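Local coordinates for protein endoglucanase (Komagataeibacter sucrofermentans, PDB 6VC5) that probably hydrolyses internal beta-1,4-glucosidic linkages in cellulose and related beta-glucans, as a member of glycosyl hydrolase family 8, at residues G132-L137 with H205-S210. Residues are numbered along the deposited sequence; the frame is centred on the assembly and turned at random.
Sequences GPYTVL and HTNAFS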
ATOM      1  N   GLY A 132      -2.187  -9.462  22.014  1.00 18.80           N
ATOM      2  CA  GLY A 132      -1.370 -10.576  22.432  1.00 19.03           C
ATOM      3  C   GLY A 132       0.064 -10.138  22.651  1.00 19.54           C
ATOM      4  O   GLY A 132       0.330  -9.144  23.328  1.00 19.84           O
ATOM      5  N   PRO A 133       1.021 -10.843  22.046  1.00 17.78           N
ATOM      6  CA  PRO A 133       2.433 -10.455  22.181  1.00 19.42           C
ATOM      7  C   PRO A 133       2.907  -9.425  21.167  1.00 20.15           C
ATOM      8  O   PRO A 133       4.115  -9.187  21.086  1.00 22.09           O
ATOM      9  CB  PRO A 133       3.150 -11.792  21.939  1.00 19.23           C
ATOM     10  CG  PRO A 133       2.280 -12.463  20.893  1.00 19.83           C
ATOM     11  CD  PRO A 133       0.854 -12.046  21.207  1.00 19.97           C
ATOM     12  N   TYR A 134       2.003  -8.809  20.406  1.00 17.59           N
ATOM     13  CA  TYR A 134       2.353  -7.938  19.295  1.00 15.69           C
ATOM     14  C   TYR A 134       1.913  -6.505  19.547  1.00 14.98           C
ATOM     15  O   TYR A 134       1.014  -6.228  20.345  1.00 15.74           O
ATOM     16  CB  TYR A 134       1.638  -8.381  18.012  1.00 14.30           C
ATOM     17  CG  TYR A 134       1.750  -9.838  17.676  1.00 14.55           C
ATOM     18  CD1 TYR A 134       2.973 -10.405  17.355  1.00 16.41           C
ATOM     19  CD2 TYR A 134       0.620 -10.652  17.668  1.00 16.75           C
ATOM     20  CE1 TYR A 134       3.071 -11.748  17.037  1.00 18.86           C
ATOM     21  CE2 TYR A 134       0.710 -11.995  17.358  1.00 16.99           C
ATOM     22  CZ  TYR A 134       1.935 -12.535  17.041  1.00 19.41           C
ATOM     23  OH  TYR A 134       2.030 -13.875  16.728  1.00 23.05           O
ATOM     24  N   THR A 135       2.543  -5.592  18.807  1.00 13.49           N
ATOM     25  CA  THR A 135       1.988  -4.275  18.533  1.00 13.64           C
ATOM     26  C   THR A 135       1.604  -4.288  17.064  1.00 14.32           C
ATOM     27  O   THR A 135       2.461  -4.536  16.209  1.00 16.50           O
ATOM     28  CB  THR A 135       3.026  -3.186  18.787  1.00 14.67           C
ATOM     29  OG1 THR A 135       3.407  -3.209  20.169  1.00 17.72           O
ATOM     30  CG2 THR A 135       2.444  -1.828  18.447  1.00 15.11           C
ATOM     31  N   VAL A 136       0.322  -4.070  16.777  1.00 11.11           N
ATOM     32  CA  VAL A 136      -0.200  -4.207  15.419  1.00 11.53           C
ATOM     33  C   VAL A 136      -0.519  -2.837  14.844  1.00 11.82           C
ATOM     34  O   VAL A 136      -0.731  -1.856  15.565  1.00 12.32           O
ATOM     35  CB  VAL A 136      -1.433  -5.136  15.312  1.00 12.69           C
ATOM     36  CG1 VAL A 136      -1.145  -6.495  15.935  1.00 15.30           C
ATOM     37  CG2 VAL A 136      -2.648  -4.476  15.941  1.00 13.69           C
ATOM     38  N   LEU A 137      -0.555  -2.787  13.511  1.00 10.90           N
ATOM     39  CA  LEU A 137      -0.953  -1.605  12.757  1.00 11.18           C
ATOM     40  C   LEU A 137      -2.396  -1.775  12.289  1.00 10.17           C
ATOM     41  O   LEU A 137      -2.687  -2.653  11.468  1.00 11.78           O
ATOM     42  CB  LEU A 137      -0.024  -1.463  11.554  1.00 14.02           C
ATOM     43  CG  LEU A 137      -0.151  -0.168  10.763  1.00 15.89           C
ATOM     44  CD1 LEU A 137       0.420   0.988  11.574  1.00 17.03           C
ATOM     45  CD2 LEU A 137       0.578  -0.315   9.430  1.00 18.46           C
ATOM     46  N   HIS A 205      -8.944 -12.508  22.648  1.00 12.00           N
ATOM     47  CA  HIS A 205      -8.998 -13.313  23.865  1.00 13.23           C
ATOM     48  C   HIS A 205      -8.146 -14.573  23.804  1.00 12.39           C
ATOM     49  O   HIS A 205      -7.889 -15.168  24.854  1.00 13.12           O
ATOM     50  CB  HIS A 205     -10.443 -13.724  24.159  1.00 15.04           C
ATOM     51  CG  HIS A 205     -11.389 -12.566  24.239  1.00 17.98           C
ATOM     52  ND1 HIS A 205     -11.186 -11.499  25.085  1.00 21.02           N
ATOM     53  CD2 HIS A 205     -12.530 -12.300  23.562  1.00 18.75           C
ATOM     54  CE1 HIS A 205     -12.168 -10.627  24.932  1.00 19.74           C
ATOM     55  NE2 HIS A 205     -12.998 -11.091  24.016  1.00 19.75           N
ATOM     56  N   THR A 206      -7.726 -15.020  22.622  1.00 10.76           N
ATOM     57  CA  THR A 206      -6.937 -16.250  22.495  1.00 10.39           C
ATOM     58  C   THR A 206      -5.666 -16.088  21.674  1.00  9.98           C
ATOM     59  O   THR A 206      -4.797 -16.968  21.745  1.00  9.52           O
ATOM     60  CB  THR A 206      -7.750 -17.357  21.816  1.00 11.29           C
ATOM     61  OG1 THR A 206      -8.025 -16.979  20.459  1.00 12.17           O
ATOM     62  CG2 THR A 206      -9.073 -17.624  22.555  1.00 13.16           C
ATOM     63  N   ASN A 207      -5.543 -15.035  20.868  1.00  8.82           N
ATOM     64  CA  ASN A 207      -4.453 -14.845  19.907  1.00 10.24           C
ATOM     65  C   ASN A 207      -4.526 -15.784  18.708  1.00 10.42           C
ATOM     66  O   ASN A 207      -3.546 -15.896  17.962  1.00 10.56           O
ATOM     67  CB  ASN A 207      -3.057 -14.882  20.542  1.00 10.90           C
ATOM     68  CG  ASN A 207      -2.041 -14.082  19.755  1.00 13.30           C
ATOM     69  OD1 ASN A 207      -2.273 -12.912  19.431  1.00 15.71           O
ATOM     70  ND2 ASN A 207      -0.915 -14.707  19.436  1.00 14.02           N
ATOM     71  N   ALA A 208      -5.647 -16.473  18.499  1.00  9.73           N
ATOM     72  CA  ALA A 208      -5.789 -17.322  17.324  1.00  9.53           C
ATOM     73  C   ALA A 208      -5.968 -16.474  16.070  1.00  9.08           C
ATOM     74  O   ALA A 208      -6.666 -15.455  16.086  1.00  9.38           O
ATOM     75  CB  ALA A 208      -6.996 -18.245  17.479  1.00 11.62           C
ATOM     76  N   PHE A 209      -5.350 -16.922  14.973  1.00  8.21           N
ATOM     77  CA  PHE A 209      -5.371 -16.242  13.677  1.00  8.22           C
ATOM     78  C   PHE A 209      -6.376 -16.908  12.748  1.00  9.70           C
ATOM     79  O   PHE A 209      -6.469 -18.142  12.691  1.00 12.60           O
ATOM     80  CB  PHE A 209      -4.007 -16.363  12.989  1.00  8.73           C
ATOM     81  CG  PHE A 209      -2.939 -15.426  13.497  1.00  9.38           C
ATOM     82  CD1 PHE A 209      -2.750 -15.180  14.860  1.00 10.33           C
ATOM     83  CD2 PHE A 209      -2.080 -14.826  12.597  1.00 10.96           C
ATOM     84  CE1 PHE A 209      -1.728 -14.327  15.299  1.00 11.03           C
ATOM     85  CE2 PHE A 209      -1.065 -13.974  13.033  1.00 11.32           C
ATOM     86  CZ  PHE A 209      -0.891 -13.729  14.392  1.00 11.78           C
ATOM     87  N   SER A 210      -7.083 -16.091  11.967  1.00  7.91           N
ATOM     88  CA  SER A 210      -8.034 -16.614  10.997  1.00  8.40           C
ATOM     89  C   SER A 210      -8.193 -15.625   9.846  1.00  7.62           C
ATOM     90  O   SER A 210      -7.744 -14.480   9.907  1.00  9.12           O
ATOM     91  CB  SER A 210      -9.387 -16.922  11.657  1.00 11.86           C
ATOM     92  OG  SER A 210      -9.912 -15.765  12.279  1.00 13.66           O
TER
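The ring of Y134 meets the side chains of N207 and F209, and no hydrogen bond joins the two segments. From CB, the Y134 side chain starts toward 205-210. Its CG stands beside the backbone N and anti to the carbonyl carbon (chi1 -50°), and the ring runs out toward N207. The first ring atom to meet the other segment is CD2, 4.1 Å from N207 OD1. Next along the ring, CE2 lies 3.7 Å from N207 OD1 and 3.8 Å from F209 CZ. CE2 also sits in the plane of the F209 ring, at its edge. Y134 CZ comes within 4.1 Å of F209 CZ. At the tip, Y134 OH is 3.7 Å from F209 CZ. The two aromatic side chains meet tip to tip.

N207 crosses the tyrosine at about a right angle, its amide plane turned 35° from the ring. Its CG is anti to the backbone N, and the amide ends beside both Y134 and P133. P133 CD touches both ends of this amide, with N207 ND2 at 3.7 Å. Within 132-137, P133 CG lies over the centre of one face of the Y134 ring. An alanine in place of Y134 would probably leave F209 CZ and the N207 amide without their aromatic neighbour and open a gap beside P133.

Y134 also rests on D180 and Q183 of helix 172-187. F209 packs on L200 and I202 and makes a cation-pi contact with K187. T206 OG1 accepts from A208 N in an ST turn before strand 209-211. This is surface packing between a beta hairpin, strands 128-131 and 134-137, and the turn leading into an outermost strand of a three-stranded sheet, in a family 8 glycosyl hydrolase, whose helices form an (alpha/alpha)6 barrel.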